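Local structure of GP37 (Pseudomonas phage phikz, 5FT0) at residues Ile204-Val209 against Lys228-Asn233; Gly107-Ile112 against Lys122-Val127; Thr7-Leu12 against Leu27-Val32; Gln13-Leu18 against Arg77-Asn82. The protein inhibits RNase E, the endoribonuclease of the bacterial RNA degradosome, and so probably protects phage transcripts from degradation during infection. All coordinates share one frame; numbering follows the deposited sequence. Where two conformers were deposited one is given.

Contact 1 of 4, residues Ile204-Val209 against Lys228-Asn233; sequences IDRTEV and KIVRYN
T207 and R231 face each other as a hydrogen-bonded pair in the open end of an antiparallel beta hairpin, formed by strands 206-217 and 220-232. The two short strands run at 165° and belong to the larger antiparallel sheet of the protein. Four backbone bonds join them. T207 N donates to R231 O at 2.6 Å, and R231 N returns a bond to T207 O at 2.8 Å. V209 and I229 repeat this reciprocal pattern. Between these pairs, V230 CA and E208 CA make CA-H...O contacts to T207 O and I229 O.

The salt-bridge network lies within segment 204-209. R206 extends its chain from CG to NE and sits between two acids. R206 NE donates to E208 OE2 at 2.7 Å, nearly straight (172°) and within the guanidinium plane, but it comes from above the carboxylate plane. R206 NH1 meets the syn lone pair of D205 OD1 at 2.9 Å. D205 OD2 is bound by H252 of the second subunit, which ties this network to the dimer interface. K228 NZ stays 4.4 Å from E208 OE2 and forms its salt bridge with E129. The positive charge nearby would still be expected to stabilise the E208 carboxylate.

Apolar contacts share the face of R206, E208, V230 and Y232. E208 CG lies beside V230 CG2 at 4.0 Å, the two side chains pointing the same way. V230 CG1 rests over one face of the Y232 ring, toward its rim. At the open end a water donates to D205 O at 2.5 Å and, weakly, to N233 OD1.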
loop_
_atom_site.group_PDB
_atom_site.type_symbol
_atom_site.label_atom_id
_atom_site.label_comp_id
_atom_site.label_asym_id
_atom_site.label_seq_id
_atom_site.Cartn_x
_atom_site.Cartn_y
_atom_site.Cartn_z
ATOM N N ILE A 204 10.919 7.744 -22.298
ATOM C CA ILE A 204 11.532 9.062 -22.157
ATOM C C ILE A 204 12.313 9.157 -20.856
ATOM O O ILE A 204 13.358 9.818 -20.798
ATOM C CB ILE A 204 10.470 10.174 -22.257
ATOM C CG1 ILE A 204 9.183 9.763 -21.537
ATOM C CG2 ILE A 204 10.203 10.529 -23.715
ATOM C CD1 ILE A 204 8.090 10.810 -21.601
ATOM N N ASP A 205 11.849 8.482 -19.804
ATOM C CA ASP A 205 12.426 8.640 -18.477
ATOM C C ASP A 205 13.127 7.391 -17.952
ATOM O O ASP A 205 13.659 7.428 -16.837
ATOM C CB ASP A 205 11.340 9.079 -17.482
ATOM C CG ASP A 205 10.236 8.046 -17.315
ATOM O OD1 ASP A 205 10.152 7.111 -18.138
ATOM O OD2 ASP A 205 9.443 8.174 -16.360
ATOM N N ARG A 206 13.161 6.299 -18.713
ATOM C CA ARG A 206 13.740 5.065 -18.191
ATOM C C ARG A 206 13.970 4.079 -19.326
ATOM O O ARG A 206 13.421 4.222 -20.423
ATOM C CB ARG A 206 12.835 4.429 -17.130
ATOM C CG ARG A 206 11.553 3.860 -17.711
ATOM C CD ARG A 206 10.491 3.632 -16.649
ATOM N NE ARG A 206 9.346 2.915 -17.197
ATOM C CZ ARG A 206 8.352 3.488 -17.868
ATOM N NH1 ARG A 206 8.353 4.796 -18.073
ATOM N NH2 ARG A 206 7.353 2.750 -18.332
ATOM N N THR A 207 14.785 3.066 -19.036
ATOM C CA THR A 207 14.986 1.918 -19.910
ATOM C C THR A 207 14.564 0.661 -19.165
ATOM O O THR A 207 14.963 0.456 -18.014
ATOM C CB THR A 207 16.448 1.792 -20.353
ATOM O OG1 THR A 207 16.849 2.975 -21.053
ATOM C CG2 THR A 207 16.627 0.579 -21.264
ATOM N N GLU A 208 13.761 -0.176 -19.817
ATOM C CA GLU A 208 13.320 -1.443 -19.251
ATOM C C GLU A 208 13.779 -2.579 -20.152
ATOM O O GLU A 208 13.523 -2.563 -21.361
ATOM C CB GLU A 208 11.796 -1.474 -19.079
ATOM C CG GLU A 208 11.269 -0.426 -18.110
ATOM C CD GLU A 208 9.760 -0.469 -17.954
ATOM O OE1 GLU A 208 9.099 -1.205 -18.718
ATOM O OE2 GLU A 208 9.234 0.232 -17.063
ATOM N N VAL A 209 14.461 -3.559 -19.567
ATOM C CA VAL A 209 14.913 -4.746 -20.280
ATOM C C VAL A 209 14.192 -5.948 -19.685
ATOM O O VAL A 209 14.230 -6.166 -18.466
ATOM C CB VAL A 209 16.438 -4.916 -20.201
ATOM C CG1 VAL A 209 16.875 -6.114 -21.025
ATOM C CG2 VAL A 209 17.139 -3.655 -20.682
ATOM N N LYS A 228 12.411 -8.355 -15.044
ATOM C CA LYS A 228 12.463 -6.998 -15.569
ATOM C C LYS A 228 13.508 -6.207 -14.801
ATOM O O LYS A 228 13.534 -6.241 -13.567
ATOM C CB LYS A 228 11.105 -6.300 -15.469
ATOM C CG LYS A 228 11.130 -4.870 -16.007
ATOM C CD LYS A 228 9.771 -4.192 -15.916
ATOM C CE LYS A 228 9.438 -3.785 -14.498
ATOM N NZ LYS A 228 8.142 -3.055 -14.429
ATOM N N ILE A 229 14.368 -5.505 -15.532
ATOM C CA ILE A 229 15.373 -4.625 -14.951
ATOM C C ILE A 229 15.140 -3.226 -15.501
ATOM O O ILE A 229 14.941 -3.052 -16.710
ATOM C CB ILE A 229 16.799 -5.114 -15.256
ATOM C CG1 ILE A 229 16.973 -6.549 -14.757
ATOM C CG2 ILE A 229 17.827 -4.200 -14.602
ATOM C CD1 ILE A 229 18.305 -7.156 -15.106
ATOM N N VAL A 230 15.157 -2.234 -14.615
ATOM C CA VAL A 230 14.848 -0.854 -14.969
ATOM C C VAL A 230 16.071 0.008 -14.697
ATOM O O VAL A 230 16.635 -0.033 -13.598
ATOM C CB VAL A 230 13.633 -0.322 -14.188
ATOM C CG1 VAL A 230 13.280 1.090 -14.650
ATOM C CG2 VAL A 230 12.445 -1.257 -14.348
ATOM N N ARG A 231 16.478 0.782 -15.698
ATOM C CA ARG A 231 17.434 1.865 -15.519
ATOM C C ARG A 231 16.698 3.182 -15.701
ATOM O O ARG A 231 16.010 3.376 -16.708
ATOM C CB ARG A 231 18.590 1.774 -16.512
ATOM C CG ARG A 231 19.650 2.846 -16.297
ATOM C CD ARG A 231 20.411 3.125 -17.577
ATOM N NE ARG A 231 21.671 3.822 -17.332
ATOM C CZ ARG A 231 21.840 5.135 -17.458
ATOM N NH1 ARG A 231 20.827 5.908 -17.829
ATOM N NH2 ARG A 231 23.026 5.677 -17.214
ATOM N N TYR A 232 16.832 4.074 -14.728
ATOM C CA TYR A 232 16.143 5.349 -14.776
ATOM C C TYR A 232 17.020 6.386 -15.480
ATOM O O TYR A 232 18.144 6.100 -15.899
ATOM C CB TYR A 232 15.733 5.761 -13.364
ATOM C CG TYR A 232 14.754 4.777 -12.755
ATOM C CD1 TYR A 232 13.406 4.814 -13.090
ATOM C CD2 TYR A 232 15.184 3.792 -11.873
ATOM C CE1 TYR A 232 12.509 3.912 -12.552
ATOM C CE2 TYR A 232 14.292 2.883 -11.327
ATOM C CZ TYR A 232 12.958 2.948 -11.671
ATOM O OH TYR A 232 12.066 2.049 -11.135
ATOM N N ASN A 233 16.492 7.608 -15.622
ATOM C CA ASN A 233 17.132 8.603 -16.484
ATOM C C ASN A 233 18.582 8.867 -16.088
ATOM O O ASN A 233 19.411 9.169 -16.953
ATOM C CB ASN A 233 16.325 9.903 -16.478
ATOM C CG ASN A 233 16.055 10.418 -15.079
ATOM O OD1 ASN A 233 15.741 9.647 -14.169
ATOM N ND2 ASN A 233 16.177 11.729 -14.898
HETATM O O HOH W 1 12.836 8.146 -14.643
#

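Contact 2 of 4, residues Gly107-Ile112 against Lys122-Val127; sequences GNVVGI and KLILPV
G111 and I112 pair with P126 and L125 in an antiparallel beta hairpin, strands 109-115 and 122-132. The short strand axes lie at 93° to each other, so the pair is strongly twisted or bent here. The chain turns a corner at V127. I112 and L125 form the hydrogen-bonded pair: L125 N donates to I112 O at 2.7 Å, and I112 N donates to L125 O at 2.9 Å. V127 N adds a bond to V110 O at 2.8 Å. P126 has no N-H to give.

G111 and P126 form a non-hydrogen-bonded pair. G111 has no side chain, and the strands come close at this point. G111 CA is 3.2 Å from L125 O in a CA-H...O contact and 4.3 Å from P126 CA.

The side chains are apolar and buried. I112 CB and L125 CB meet at 4.1 Å. In the conformer given, I124 CG2 lies near I112 O. K122, L123 and I124 of the same strand also pair, antiparallel, with a strand of the second subunit, so the sheet continues across the interface. V109 lies alongside P126, pointing the same way, with V109 CG1 3.8 Å from P126 CB.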
loop_
_atom_site.group_PDB
_atom_site.type_symbol
_atom_site.label_atom_id
_atom_site.label_comp_id
_atom_site.label_asym_id
_atom_site.label_seq_id
_atom_site.Cartn_x
_atom_site.Cartn_y
_atom_site.Cartn_z
ATOM N N GLY A 107 8.677 -8.877 -1.582
ATOM C CA GLY A 107 7.892 -9.564 -2.590
ATOM C C GLY A 107 8.772 -9.935 -3.765
ATOM O O GLY A 107 9.876 -10.464 -3.602
ATOM N N ASN A 108 8.291 -9.640 -4.968
ATOM C CA ASN A 108 9.025 -9.922 -6.193
ATOM C C ASN A 108 9.900 -8.759 -6.642
ATOM O O ASN A 108 10.417 -8.790 -7.763
ATOM C CB ASN A 108 8.050 -10.290 -7.313
ATOM C CG ASN A 108 7.417 -11.651 -7.111
ATOM O OD1 ASN A 108 8.083 -12.602 -6.708
ATOM N ND2 ASN A 108 6.121 -11.750 -7.387
ATOM N N VAL A 109 10.082 -7.743 -5.803
ATOM C CA VAL A 109 10.733 -6.500 -6.202
ATOM C C VAL A 109 12.032 -6.334 -5.426
ATOM O O VAL A 109 12.048 -6.435 -4.193
ATOM C CB VAL A 109 9.811 -5.289 -5.984
ATOM C CG1 VAL A 109 10.531 -4.004 -6.363
ATOM C CG2 VAL A 109 8.530 -5.447 -6.790
ATOM N N VAL A 110 13.116 -6.082 -6.151
ATOM C CA VAL A 110 14.367 -5.595 -5.587
ATOM C C VAL A 110 14.519 -4.146 -6.020
ATOM O O VAL A 110 14.422 -3.838 -7.215
ATOM C CB VAL A 110 15.569 -6.436 -6.048
ATOM C CG1 VAL A 110 16.869 -5.814 -5.560
ATOM C CG2 VAL A 110 15.438 -7.869 -5.553
ATOM N N GLY A 111 14.735 -3.257 -5.060
ATOM C CA GLY A 111 14.846 -1.851 -5.389
ATOM C C GLY A 111 15.201 -1.014 -4.184
ATOM O O GLY A 111 15.695 -1.522 -3.176
ATOM N N ILE A 112 14.933 0.285 -4.304
ATOM C CA ILE A 112 15.317 1.278 -3.305
ATOM C C ILE A 112 14.119 1.563 -2.413
ATOM O O ILE A 112 13.033 1.888 -2.910
ATOM C CB ILE A 112 15.816 2.572 -3.971
ATOM C CG1 ILE A 112 16.862 2.262 -5.046
ATOM C CG2 ILE A 112 16.375 3.528 -2.930
ATOM C CD1 ILE A 112 18.063 1.516 -4.527
ATOM N N LYS A 122 5.115 -1.201 1.822
ATOM C CA LYS A 122 6.403 -0.561 1.607
ATOM C C LYS A 122 6.391 0.120 0.249
ATOM O O LYS A 122 6.068 -0.509 -0.764
ATOM C CB LYS A 122 7.553 -1.569 1.691
ATOM C CG LYS A 122 7.868 -2.022 3.109
ATOM C CD LYS A 122 9.148 -2.841 3.158
ATOM N N LEU A 123 6.722 1.407 0.235
ATOM C CA LEU A 123 6.908 2.145 -1.006
ATOM C C LEU A 123 8.357 1.968 -1.439
ATOM O O LEU A 123 9.280 2.269 -0.672
ATOM C CB LEU A 123 6.545 3.620 -0.832
ATOM C CG LEU A 123 5.056 3.956 -0.992
ATOM C CD1 LEU A 123 4.184 3.268 0.055
ATOM C CD2 LEU A 123 4.838 5.459 -0.959
ATOM N N ILE A 124 8.555 1.456 -2.650
ATOM C CA ILE A 124 9.873 1.052 -3.132
ATOM C C ILE A 124 10.039 1.524 -4.570
ATOM O O ILE A 124 9.086 1.500 -5.355
ATOM C CB ILE A 124 10.060 -0.479 -3.039
ATOM C CG1 ILE A 124 9.893 -0.957 -1.598
ATOM C CG2 ILE A 124 11.420 -0.902 -3.576
ATOM C CD1 ILE A 124 9.820 -2.447 -1.469
ATOM N N LEU A 125 11.254 1.958 -4.912
ATOM C CA LEU A 125 11.593 2.284 -6.288
ATOM C C LEU A 125 12.149 1.027 -6.943
ATOM O O LEU A 125 13.272 0.615 -6.613
ATOM C CB LEU A 125 12.614 3.412 -6.342
ATOM C CG LEU A 125 12.986 3.865 -7.756
ATOM C CD1 LEU A 125 11.772 4.454 -8.456
ATOM C CD2 LEU A 125 14.128 4.865 -7.719
ATOM N N PRO A 126 11.425 0.392 -7.863
ATOM C CA PRO A 126 11.858 -0.919 -8.365
ATOM C C PRO A 126 13.073 -0.815 -9.275
ATOM O O PRO A 126 13.201 0.115 -10.074
ATOM C CB PRO A 126 10.633 -1.433 -9.136
ATOM C CG PRO A 126 9.497 -0.521 -8.748
ATOM C CD PRO A 126 10.130 0.797 -8.427
ATOM N N VAL A 127 13.970 -1.793 -9.141
ATOM C CA VAL A 127 15.132 -1.939 -10.009
ATOM C C VAL A 127 15.101 -3.270 -10.753
ATOM O O VAL A 127 15.242 -3.314 -11.978
ATOM C CB VAL A 127 16.450 -1.786 -9.215
ATOM C CG1 VAL A 127 17.641 -2.167 -10.081
ATOM C CG2 VAL A 127 16.597 -0.362 -8.698
#

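Contact 3 of 4, residues Thr7-Leu12 against Leu27-Val32; sequences TWEEQL and LEDISV
T7 and D29 bring the backbones closest, CA to CA 4.2 Å, where the start of helix 8-15 meets the loop leading into strand 30-37. The helix opens with a capping box. T7 OG1 weakly accepts from E10 N, and E10 OE2 accepts from T7 N at 3.2 Å.

D29 adds a side-chain acceptor to this helix start. D29 OD1 takes the N-H of W8 N at 2.8 Å, met nearly along the C-O axis. The same D29 OD1 lies at the edge of the indole, 3.2 Å from W8 CD1, with ring and carboxylate planes 21° apart. Its negative charge probably suits the positive end of the helix dipole. A water lies 3.0 Å from D29 OD1 and can donate to it or to E9 OE1, between these like charges.

Q11, largely buried, reaches across with its chain extended beyond CG. Q11 NE2 donates to E28 O at 2.8 Å from above the carbonyl plane, with weak bonds to T7 O and to I6 O. A second water donates to Q11 OE1 and accepts from E28 N, so both amide ends are tied to E28. The I30 side chain crosses that of Q11 at about a right angle, with I30 CG1 3.4 Å from Q11 NE2.

L27 supplies the apolar part, reaching toward the helix between Q11 and L12. L27 CD1 packs 3.9 Å from L12 CB.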
loop_
_atom_site.group_PDB
_atom_site.type_symbol
_atom_site.label_atom_id
_atom_site.label_comp_id
_atom_site.label_asym_id
_atom_site.label_seq_id
_atom_site.Cartn_x
_atom_site.Cartn_y
_atom_site.Cartn_z
ATOM N N THR A 7 -5.400 -29.571 -3.979
ATOM C CA THR A 7 -4.848 -29.813 -2.657
ATOM C C THR A 7 -3.372 -29.431 -2.631
ATOM O O THR A 7 -2.706 -29.328 -3.667
ATOM C CB THR A 7 -5.010 -31.277 -2.240
ATOM O OG1 THR A 7 -4.118 -32.101 -3.005
ATOM C CG2 THR A 7 -6.438 -31.743 -2.472
ATOM N N TRP A 8 -2.860 -29.207 -1.420
ATOM C CA TRP A 8 -1.446 -28.880 -1.283
ATOM C C TRP A 8 -0.562 -30.044 -1.708
ATOM O O TRP A 8 0.583 -29.830 -2.119
ATOM C CB TRP A 8 -1.139 -28.459 0.155
ATOM C CG TRP A 8 -1.224 -29.574 1.144
ATOM C CD1 TRP A 8 -2.334 -29.983 1.824
ATOM C CD2 TRP A 8 -0.155 -30.424 1.570
ATOM N NE1 TRP A 8 -2.021 -31.036 2.648
ATOM C CE2 TRP A 8 -0.689 -31.325 2.512
ATOM C CE3 TRP A 8 1.203 -30.508 1.251
ATOM C CZ2 TRP A 8 0.086 -32.300 3.134
ATOM C CZ3 TRP A 8 1.971 -31.478 1.869
ATOM C CH2 TRP A 8 1.411 -32.361 2.799
ATOM N N GLU A 9 -1.078 -31.277 -1.638
ATOM C CA GLU A 9 -0.292 -32.431 -2.070
ATOM C C GLU A 9 -0.068 -32.430 -3.581
ATOM O O GLU A 9 1.029 -32.766 -4.044
ATOM C CB GLU A 9 -0.961 -33.734 -1.627
ATOM C CG GLU A 9 -0.915 -33.989 -0.124
ATOM C CD GLU A 9 -2.239 -33.712 0.561
ATOM O OE1 GLU A 9 -2.933 -32.751 0.162
ATOM O OE2 GLU A 9 -2.590 -34.466 1.492
ATOM N N GLU A 10 -1.090 -32.075 -4.372
ATOM C CA GLU A 10 -0.885 -31.981 -5.820
ATOM C C GLU A 10 0.148 -30.914 -6.150
ATOM O O GLU A 10 0.973 -31.092 -7.053
ATOM C CB GLU A 10 -2.189 -31.661 -6.564
ATOM C CG GLU A 10 -3.478 -32.170 -5.948
ATOM C CD GLU A 10 -4.712 -31.842 -6.778
ATOM O OE1 GLU A 10 -4.585 -31.587 -7.991
ATOM O OE2 GLU A 10 -5.814 -31.811 -6.196
ATOM N N GLN A 11 0.103 -29.784 -5.440
ATOM C CA GLN A 11 1.085 -28.730 -5.664
ATOM C C GLN A 11 2.487 -29.211 -5.314
ATOM O O GLN A 11 3.425 -29.043 -6.103
ATOM C CB GLN A 11 0.713 -27.492 -4.849
ATOM C CG GLN A 11 -0.718 -27.030 -5.052
ATOM C CD GLN A 11 -1.130 -25.951 -4.069
ATOM O OE1 GLN A 11 -0.403 -24.981 -3.853
ATOM N NE2 GLN A 11 -2.306 -26.114 -3.466
ATOM N N LEU A 12 2.644 -29.828 -4.140
ATOM C CA LEU A 12 3.962 -30.284 -3.708
ATOM C C LEU A 12 4.509 -31.359 -4.639
ATOM O O LEU A 12 5.716 -31.407 -4.900
ATOM C CB LEU A 12 3.891 -30.797 -2.270
ATOM C CG LEU A 12 5.218 -31.213 -1.633
ATOM C CD1 LEU A 12 6.236 -30.088 -1.726
ATOM C CD2 LEU A 12 4.998 -31.603 -0.184
ATOM N N LEU A 27 2.386 -24.127 1.354
ATOM C CA LEU A 27 1.399 -24.677 0.431
ATOM C C LEU A 27 0.142 -25.080 1.189
ATOM O O LEU A 27 0.214 -25.830 2.169
ATOM C CB LEU A 27 1.961 -25.885 -0.326
ATOM C CG LEU A 27 3.223 -25.673 -1.163
ATOM C CD1 LEU A 27 3.650 -26.980 -1.808
ATOM C CD2 LEU A 27 3.003 -24.597 -2.218
ATOM N N GLU A 28 -1.004 -24.583 0.734
ATOM C CA GLU A 28 -2.297 -24.930 1.301
ATOM C C GLU A 28 -3.247 -25.326 0.181
ATOM O O GLU A 28 -3.018 -25.013 -0.992
ATOM C CB GLU A 28 -2.899 -23.764 2.097
ATOM C CG GLU A 28 -2.091 -23.340 3.308
ATOM C CD GLU A 28 -2.718 -22.165 4.032
ATOM O OE1 GLU A 28 -3.196 -21.234 3.351
ATOM O OE2 GLU A 28 -2.735 -22.176 5.280
ATOM N N ASP A 29 -4.325 -26.012 0.559
ATOM C CA ASP A 29 -5.383 -26.325 -0.394
ATOM C C ASP A 29 -5.924 -25.044 -1.018
ATOM O O ASP A 29 -6.154 -24.046 -0.329
ATOM C CB ASP A 29 -6.517 -27.092 0.288
ATOM C CG ASP A 29 -6.086 -28.456 0.796
ATOM O OD1 ASP A 29 -5.040 -28.970 0.346
ATOM O OD2 ASP A 29 -6.807 -29.025 1.642
ATOM N N ILE A 30 -6.109 -25.073 -2.336
ATOM C CA ILE A 30 -6.616 -23.942 -3.106
ATOM C C ILE A 30 -8.057 -24.248 -3.490
ATOM O O ILE A 30 -8.341 -25.321 -4.035
ATOM C CB ILE A 30 -5.786 -23.697 -4.381
ATOM C CG1 ILE A 30 -4.309 -23.406 -4.105
ATOM C CG2 ILE A 30 -6.332 -22.490 -5.111
ATOM C CD1 ILE A 30 -4.012 -21.983 -3.714
ATOM N N SER A 31 -8.960 -23.309 -3.230
ATOM C CA SER A 31 -10.287 -23.343 -3.833
ATOM C C SER A 31 -10.266 -22.435 -5.057
ATOM O O SER A 31 -9.931 -21.252 -4.948
ATOM C CB SER A 31 -11.362 -22.899 -2.842
ATOM O OG SER A 31 -12.643 -22.912 -3.452
ATOM N N VAL A 32 -10.603 -22.990 -6.220
ATOM C CA VAL A 32 -10.458 -22.294 -7.495
ATOM C C VAL A 32 -11.837 -21.999 -8.068
ATOM O O VAL A 32 -12.661 -22.908 -8.229
ATOM C CB VAL A 32 -9.624 -23.114 -8.496
ATOM C CG1 VAL A 32 -9.536 -22.386 -9.832
ATOM C CG2 VAL A 32 -8.237 -23.386 -7.941
HETATM O O HOH W 2 -5.180 -31.816 1.223
HETATM O O HOH W 3 -0.856 -22.790 -1.869
#

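Contact 4 of 4, residues Gln13-Leu18 against Arg77-Asn82; sequences QALSKL and RIIADN
L15 and I79 form the centre of this buried helix-to-helix contact, which is apolar apart from the amide of N82. L15 CD2 sits 3.7 Å from I79 CA and touches I79 CG1. The other branch, L15 CD1, lies against the amide of N82, 3.6 Å from N82 ND2. The two side chains cross at about a right angle. L18 comes from the turn after the helix and places L18 CD1 3.8 Å from I79 CG2. A14 CB reaches I79 CD1 at 4.3 Å, so I79 is met by three residues of segment 13-18.

The next shell fixes these groups. N82 ND2 donates back to I78 O at 2.8 Å, at 166° and in its own amide plane. N82 OD1 accepts from H25 N. Both ends of the amide are thus held, which sets the rotation of the surface that L15 packs on. A type I turn from L15 to L18, closed by L18 N to L15 O at 3.0 Å, brings L18 back toward I79.

Further out, H217 NE2 bonds A14 O, and K17 makes a salt bridge with D219. The last turns of helices 8-15 and 67-82 pack beside the hairpin of strands 206-217 and 220-232, whose H217, V220 and V223 pack on I79.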
loop_
_atom_site.group_PDB
_atom_site.type_symbol
_atom_site.label_atom_id
_atom_site.label_comp_id
_atom_site.label_asym_id
_atom_site.label_seq_id
_atom_site.Cartn_x
_atom_site.Cartn_y
_atom_site.Cartn_z
ATOM N N GLN A 13 3.634 -32.224 -5.161
ATOM C CA GLN A 13 4.082 -33.250 -6.098
ATOM C C GLN A 13 4.619 -32.631 -7.383
ATOM O O GLN A 13 5.643 -33.076 -7.914
ATOM C CB GLN A 13 2.939 -34.218 -6.402
ATOM C CG GLN A 13 2.632 -35.175 -5.260
ATOM C CD GLN A 13 1.252 -35.793 -5.369
ATOM O OE1 GLN A 13 0.592 -35.694 -6.405
ATOM N NE2 GLN A 13 0.807 -36.435 -4.296
ATOM N N ALA A 14 3.942 -31.603 -7.899
ATOM C CA ALA A 14 4.456 -30.899 -9.070
ATOM C C ALA A 14 5.751 -30.165 -8.745
ATOM O O ALA A 14 6.707 -30.199 -9.529
ATOM C CB ALA A 14 3.404 -29.924 -9.600
ATOM N N LEU A 15 5.803 -29.497 -7.588
ATOM C CA LEU A 15 7.003 -28.757 -7.217
ATOM C C LEU A 15 8.192 -29.681 -6.989
ATOM O O LEU A 15 9.339 -29.285 -7.229
ATOM C CB LEU A 15 6.734 -27.913 -5.972
ATOM C CG LEU A 15 5.779 -26.735 -6.171
ATOM C CD1 LEU A 15 5.655 -25.910 -4.900
ATOM C CD2 LEU A 15 6.251 -25.873 -7.331
ATOM N N SER A 16 7.944 -30.914 -6.539
ATOM C CA SER A 16 9.026 -31.856 -6.278
ATOM C C SER A 16 9.750 -32.289 -7.546
ATOM O O SER A 16 10.854 -32.836 -7.451
ATOM C CB SER A 16 8.488 -33.088 -5.546
ATOM O OG SER A 16 7.646 -33.854 -6.393
ATOM N N LYS A 17 9.165 -32.065 -8.720
ATOM C CA LYS A 17 9.855 -32.372 -9.966
ATOM C C LYS A 17 10.855 -31.297 -10.364
ATOM O O LYS A 17 11.641 -31.518 -11.291
ATOM C CB LYS A 17 8.833 -32.593 -11.086
ATOM C CG LYS A 17 8.033 -33.873 -10.901
ATOM C CD LYS A 17 6.756 -33.899 -11.718
ATOM C CE LYS A 17 5.906 -35.102 -11.318
ATOM N NZ LYS A 17 4.605 -35.143 -12.036
ATOM N N LEU A 18 10.857 -30.153 -9.681
ATOM C CA LEU A 18 11.814 -29.092 -9.962
ATOM C C LEU A 18 13.160 -29.428 -9.330
ATOM O O LEU A 18 13.248 -29.629 -8.112
ATOM C CB LEU A 18 11.304 -27.752 -9.438
ATOM C CG LEU A 18 10.130 -27.106 -10.176
ATOM C CD1 LEU A 18 9.746 -25.795 -9.511
ATOM C CD2 LEU A 18 10.482 -26.880 -11.635
ATOM N N ARG A 77 1.352 -21.428 -12.691
ATOM C CA ARG A 77 1.671 -20.209 -11.954
ATOM C C ARG A 77 2.315 -20.533 -10.610
ATOM O O ARG A 77 3.193 -19.797 -10.144
ATOM C CB ARG A 77 0.414 -19.359 -11.751
ATOM C CG ARG A 77 -0.284 -18.901 -13.038
ATOM C CD ARG A 77 0.642 -18.111 -13.956
ATOM N NE ARG A 77 1.136 -16.879 -13.337
ATOM C CZ ARG A 77 0.600 -15.677 -13.520
ATOM N NH1 ARG A 77 -0.460 -15.533 -14.304
ATOM N NH2 ARG A 77 1.125 -14.617 -12.921
ATOM N N ILE A 78 1.889 -21.621 -9.965
ATOM C CA ILE A 78 2.500 -22.012 -8.697
ATOM C C ILE A 78 3.933 -22.482 -8.918
ATOM O O ILE A 78 4.838 -22.148 -8.143
ATOM C CB ILE A 78 1.648 -23.089 -8.001
ATOM C CG1 ILE A 78 0.262 -22.542 -7.657
ATOM C CG2 ILE A 78 2.347 -23.608 -6.747
ATOM C CD1 ILE A 78 -0.655 -23.573 -7.029
ATOM N N ILE A 79 4.163 -23.262 -9.977
ATOM C CA ILE A 79 5.514 -23.713 -10.296
ATOM C C ILE A 79 6.425 -22.518 -10.549
ATOM O O ILE A 79 7.514 -22.409 -9.969
ATOM C CB ILE A 79 5.491 -24.666 -11.503
ATOM C CG1 ILE A 79 4.716 -25.945 -11.163
ATOM C CG2 ILE A 79 6.910 -24.984 -11.963
ATOM C CD1 ILE A 79 4.422 -26.806 -12.367
ATOM N N ALA A 80 5.988 -21.599 -11.415
ATOM C CA ALA A 80 6.786 -20.410 -11.699
ATOM C C ALA A 80 7.020 -19.584 -10.441
ATOM O O ALA A 80 8.102 -19.017 -10.254
ATOM C CB ALA A 80 6.107 -19.569 -12.779
ATOM N N ASP A 81 6.016 -19.513 -9.562
ATOM C CA ASP A 81 6.153 -18.756 -8.321
ATOM C C ASP A 81 7.244 -19.317 -7.418
ATOM O O ASP A 81 7.831 -18.576 -6.621
ATOM C CB ASP A 81 4.821 -18.738 -7.570
ATOM C CG ASP A 81 4.108 -17.409 -7.681
ATOM O OD1 ASP A 81 4.797 -16.366 -7.669
ATOM O OD2 ASP A 81 2.863 -17.406 -7.770
ATOM N N ASN A 82 7.525 -20.613 -7.510
ATOM C CA ASN A 82 8.471 -21.246 -6.604
ATOM C C ASN A 82 9.858 -21.423 -7.202
ATOM O O ASN A 82 10.759 -21.892 -6.498
ATOM C CB ASN A 82 7.926 -22.599 -6.139
ATOM C CG ASN A 82 6.889 -22.451 -5.044
ATOM O OD1 ASN A 82 7.227 -22.371 -3.864
ATOM N ND2 ASN A 82 5.618 -22.393 -5.431
#

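Contacts 1 and 2 belong to the seven-stranded sheet, where strands 122-132 and 220-232 are neighbours. They touch directly, Y232 OH to P126 O and V230 N to V127 O, and both reach the second subunit. Contacts 3 and 4 do not touch them, although contact 4 comes within about 5 Å of contact 2 (nearest atoms). These two share helix 8-15 and pack together through L27 and L15. Contact 2 is buried and apolar around backbone bonds, and contact 4 is buried side-chain packing. Contact 1, partly buried, adds a salt-bridge network near the dimer interface. Contact 3 is at the surface and uses capping, amide bonds and waters. Contacts 1 and 3 have centres about 37 Å apart.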